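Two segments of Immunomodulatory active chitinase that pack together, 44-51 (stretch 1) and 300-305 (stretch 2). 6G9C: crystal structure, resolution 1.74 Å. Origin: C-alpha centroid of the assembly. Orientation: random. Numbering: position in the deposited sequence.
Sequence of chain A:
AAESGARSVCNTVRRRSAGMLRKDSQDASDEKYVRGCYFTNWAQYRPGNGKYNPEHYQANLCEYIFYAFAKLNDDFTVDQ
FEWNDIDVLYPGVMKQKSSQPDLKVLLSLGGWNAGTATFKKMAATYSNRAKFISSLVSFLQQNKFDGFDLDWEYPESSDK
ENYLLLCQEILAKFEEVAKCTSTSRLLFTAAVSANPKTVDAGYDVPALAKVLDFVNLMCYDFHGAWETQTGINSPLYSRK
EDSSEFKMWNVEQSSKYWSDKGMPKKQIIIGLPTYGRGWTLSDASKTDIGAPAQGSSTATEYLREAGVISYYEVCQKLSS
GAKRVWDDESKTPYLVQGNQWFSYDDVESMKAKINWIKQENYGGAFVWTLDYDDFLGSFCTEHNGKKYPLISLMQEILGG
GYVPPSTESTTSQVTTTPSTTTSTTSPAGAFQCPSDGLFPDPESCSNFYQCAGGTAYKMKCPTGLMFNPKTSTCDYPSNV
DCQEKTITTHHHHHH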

# COMPACT_ATOMS: atom_id res chain seq x y z
N GLN A 44 -18.42 -6.11 11.22
CA GLN A 44 -17.63 -6.06 12.43
C GLN A 44 -18.48 -6.13 13.69
O GLN A 44 -17.92 -6.31 14.77
CB GLN A 44 -16.81 -4.77 12.49
CG GLN A 44 -17.69 -3.52 12.38
CD GLN A 44 -16.97 -2.23 12.72
OE1 GLN A 44 -16.22 -2.15 13.70
NE2 GLN A 44 -17.20 -1.20 11.92
N TYR A 45 -19.79 -5.94 13.58
CA TYR A 45 -20.64 -5.95 14.76
C TYR A 45 -21.29 -7.30 15.02
O TYR A 45 -21.95 -7.46 16.05
CB TYR A 45 -21.71 -4.86 14.65
CG TYR A 45 -21.11 -3.47 14.50
CD1 TYR A 45 -20.27 -2.95 15.48
CD2 TYR A 45 -21.38 -2.68 13.38
CE1 TYR A 45 -19.71 -1.68 15.35
CE2 TYR A 45 -20.82 -1.40 13.25
CZ TYR A 45 -19.99 -0.92 14.24
OH TYR A 45 -19.45 0.33 14.12
N ARG A 46 -21.12 -8.27 14.13
CA ARG A 46 -21.68 -9.59 14.37
C ARG A 46 -20.93 -10.31 15.49
O ARG A 46 -19.72 -10.11 15.66
CB ARG A 46 -21.64 -10.43 13.11
CG ARG A 46 -22.14 -9.69 11.92
CD ARG A 46 -22.99 -10.55 11.04
NE ARG A 46 -23.72 -9.69 10.12
CZ ARG A 46 -23.43 -9.53 8.84
NH1 ARG A 46 -22.43 -10.20 8.28
NH2 ARG A 46 -24.17 -8.71 8.10
N PRO A 47 -21.61 -11.15 16.26
CA PRO A 47 -20.98 -11.80 17.41
C PRO A 47 -20.15 -13.01 17.01
O PRO A 47 -20.32 -13.58 15.93
CB PRO A 47 -22.17 -12.22 18.27
CG PRO A 47 -23.24 -12.50 17.24
CD PRO A 47 -23.04 -11.50 16.14
N GLY A 48 -19.25 -13.39 17.92
CA GLY A 48 -18.56 -14.68 17.84
C GLY A 48 -17.88 -14.91 16.51
O GLY A 48 -17.19 -14.03 15.98
N ASN A 49 -18.10 -16.09 15.93
CA ASN A 49 -17.45 -16.49 14.68
C ASN A 49 -18.10 -15.87 13.46
O ASN A 49 -17.64 -16.12 12.34
CB ASN A 49 -17.42 -18.02 14.56
CG ASN A 49 -16.49 -18.67 15.57
OD1 ASN A 49 -15.57 -18.04 16.09
ND2 ASN A 49 -16.74 -19.95 15.87
N GLY A 50 -19.16 -15.07 13.64
CA GLY A 50 -19.69 -14.25 12.56
C GLY A 50 -19.01 -12.92 12.39
O GLY A 50 -19.19 -12.26 11.36
N LYS A 51 -18.24 -12.47 13.39
CA LYS A 51 -17.56 -11.19 13.25
C LYS A 51 -16.53 -11.24 12.13
O LYS A 51 -15.65 -12.11 12.12
CB LYS A 51 -16.88 -10.79 14.56
CG LYS A 51 -16.18 -9.44 14.49
CD LYS A 51 -15.16 -9.30 15.60
CE LYS A 51 -14.45 -7.95 15.56
NZ LYS A 51 -15.31 -6.87 16.10
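Stretch 2 300-305: TEYLRE

Stretch 1 is half loop, half 3-10: Gln-44 to Tyr-45, begun earlier in the chain, and Asn-49 to Gly-50. It turns back on itself after Pro-47. Two backbone hydrogen bonds hold this turn, Gly-50 N to Pro-47 O at 3.0 Å and Lys-51 N to Gly-48 O at 3.2 Å. Gly-48 has phi/psi of 54/-132, and a positive phi of this kind favours glycine. Lys-51 NZ also donates to Gln-44 O at 3.0 Å, so the two ends of the stretch are tied together.

Stretch 2 is a single turn of chain. Glu-301 to Leu-303 have helical phi/psi without the regular bonds of a helix. One backbone bond closes the turn, Arg-304 N to Thr-300 O at 3.1 Å. Arg-304 then takes phi/psi of 52/47, and Glu-305 returns to an extended conformation at -143/109. Tyr-45 to Pro-47 and Glu-301 to Arg-304 run in roughly opposite directions. The backbones come nearest at Arg-46 and Tyr-302, whose CA atoms are 5.8 Å apart.

No hydrogen bond crosses between the stretches. The contact is made by packing and buries 354 Å², both sides summed.

Tyr-302 gives the largest share. Its chi1 is -62° (m), and the end of its side chain comes nearer to stretch 1. Pro-47 O lies at the ring edge, near the ring plane, 3.2 Å from Tyr-302 CD2. The Pro-47 ring adds an apolar contact, CG to Tyr-302 CD2 at 3.8 Å. Past the proline the tyrosine ring reaches the turn, with Tyr-302 CE2 3.7 Å from Gly-50 N and 4.1 Å from Asn-49 N. The lack of a side chain at Gly-50 matters here. An ideal CB on Gly-50 would sit 2.7 Å from Tyr-302 CD2, a clash.

Pro-47 points toward stretch 2 and also meets Arg-304. Its CG lies over one face of the Arg-304 guanidinium, 3.4 Å from NH2. Arg-304 reaches this place with an extended side chain, chi2 to chi4 all near 180° or within about 30° of it. Its NH1 is 4.0 Å from Tyr-45 O, too long for a hydrogen bond.

Arg-46 is buried and packs against the next part of the turn. Leu-303 CD2 lies over one face of its guanidinium, 3.4 Å from Arg-46 NE. Arg-46 CD is 3.7 Å from Tyr-302 O. Arg-46 NH1 is hydrogen-bonded elsewhere in the structure. Leu-303 points away at CA-to-CB, but the end of its side chain comes back to make this contact.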

# COMPACT_ATOMS: atom_id res chain seq x y z
N THR A 300 -32.06 -14.50 12.66
CA THR A 300 -31.09 -15.55 12.95
C THR A 300 -30.03 -15.07 13.94
O THR A 300 -29.93 -13.88 14.26
CB THR A 300 -30.44 -16.07 11.65
OG1 THR A 300 -29.90 -14.97 10.91
CG2 THR A 300 -31.48 -16.76 10.78
N GLU A 301 -29.22 -16.03 14.42
CA GLU A 301 -28.32 -15.78 15.55
C GLU A 301 -27.32 -14.66 15.26
O GLU A 301 -27.06 -13.82 16.13
CB GLU A 301 -27.59 -17.07 15.92
CG GLU A 301 -26.64 -16.92 17.12
CD GLU A 301 -25.96 -18.23 17.53
OE1 GLU A 301 -26.38 -19.31 17.06
OE2 GLU A 301 -25.00 -18.17 18.34
N TYR A 302 -26.74 -14.64 14.06
CA TYR A 302 -25.67 -13.69 13.75
C TYR A 302 -26.16 -12.47 12.96
O TYR A 302 -25.79 -11.35 13.29
CB TYR A 302 -24.54 -14.39 13.00
CG TYR A 302 -23.88 -15.50 13.81
CD1 TYR A 302 -24.37 -16.80 13.77
CD2 TYR A 302 -22.77 -15.25 14.61
CE1 TYR A 302 -23.78 -17.82 14.51
CE2 TYR A 302 -22.16 -16.27 15.36
CZ TYR A 302 -22.67 -17.55 15.30
OH TYR A 302 -22.09 -18.57 16.04
N LEU A 303 -26.99 -12.66 11.93
CA LEU A 303 -27.43 -11.51 11.14
C LEU A 303 -28.48 -10.69 11.87
O LEU A 303 -28.54 -9.47 11.67
CB LEU A 303 -27.97 -11.95 9.78
CG LEU A 303 -27.03 -12.67 8.81
CD1 LEU A 303 -27.41 -12.39 7.37
CD2 LEU A 303 -25.58 -12.31 9.05
N ARG A 304 -29.31 -11.32 12.71
CA ARG A 304 -30.29 -10.62 13.54
C ARG A 304 -31.17 -9.69 12.71
O ARG A 304 -31.40 -8.53 13.05
CB ARG A 304 -29.62 -9.84 14.67
CG ARG A 304 -28.78 -10.68 15.62
CD ARG A 304 -27.67 -9.82 16.18
NE ARG A 304 -26.99 -10.42 17.32
CZ ARG A 304 -25.96 -9.85 17.95
NH1 ARG A 304 -25.50 -8.67 17.55
NH2 ARG A 304 -25.40 -10.46 18.99
N GLU A 305 -31.66 -10.20 11.59
CA GLU A 305 -32.55 -9.44 10.72
C GLU A 305 -33.60 -10.39 10.16
O GLU A 305 -33.28 -11.24 9.32
CB GLU A 305 -31.78 -8.75 9.61
CG GLU A 305 -32.64 -7.90 8.70
CD GLU A 305 -31.88 -7.36 7.51
OE1 GLU A 305 -30.63 -7.41 7.54
OE2 GLU A 305 -32.52 -6.90 6.55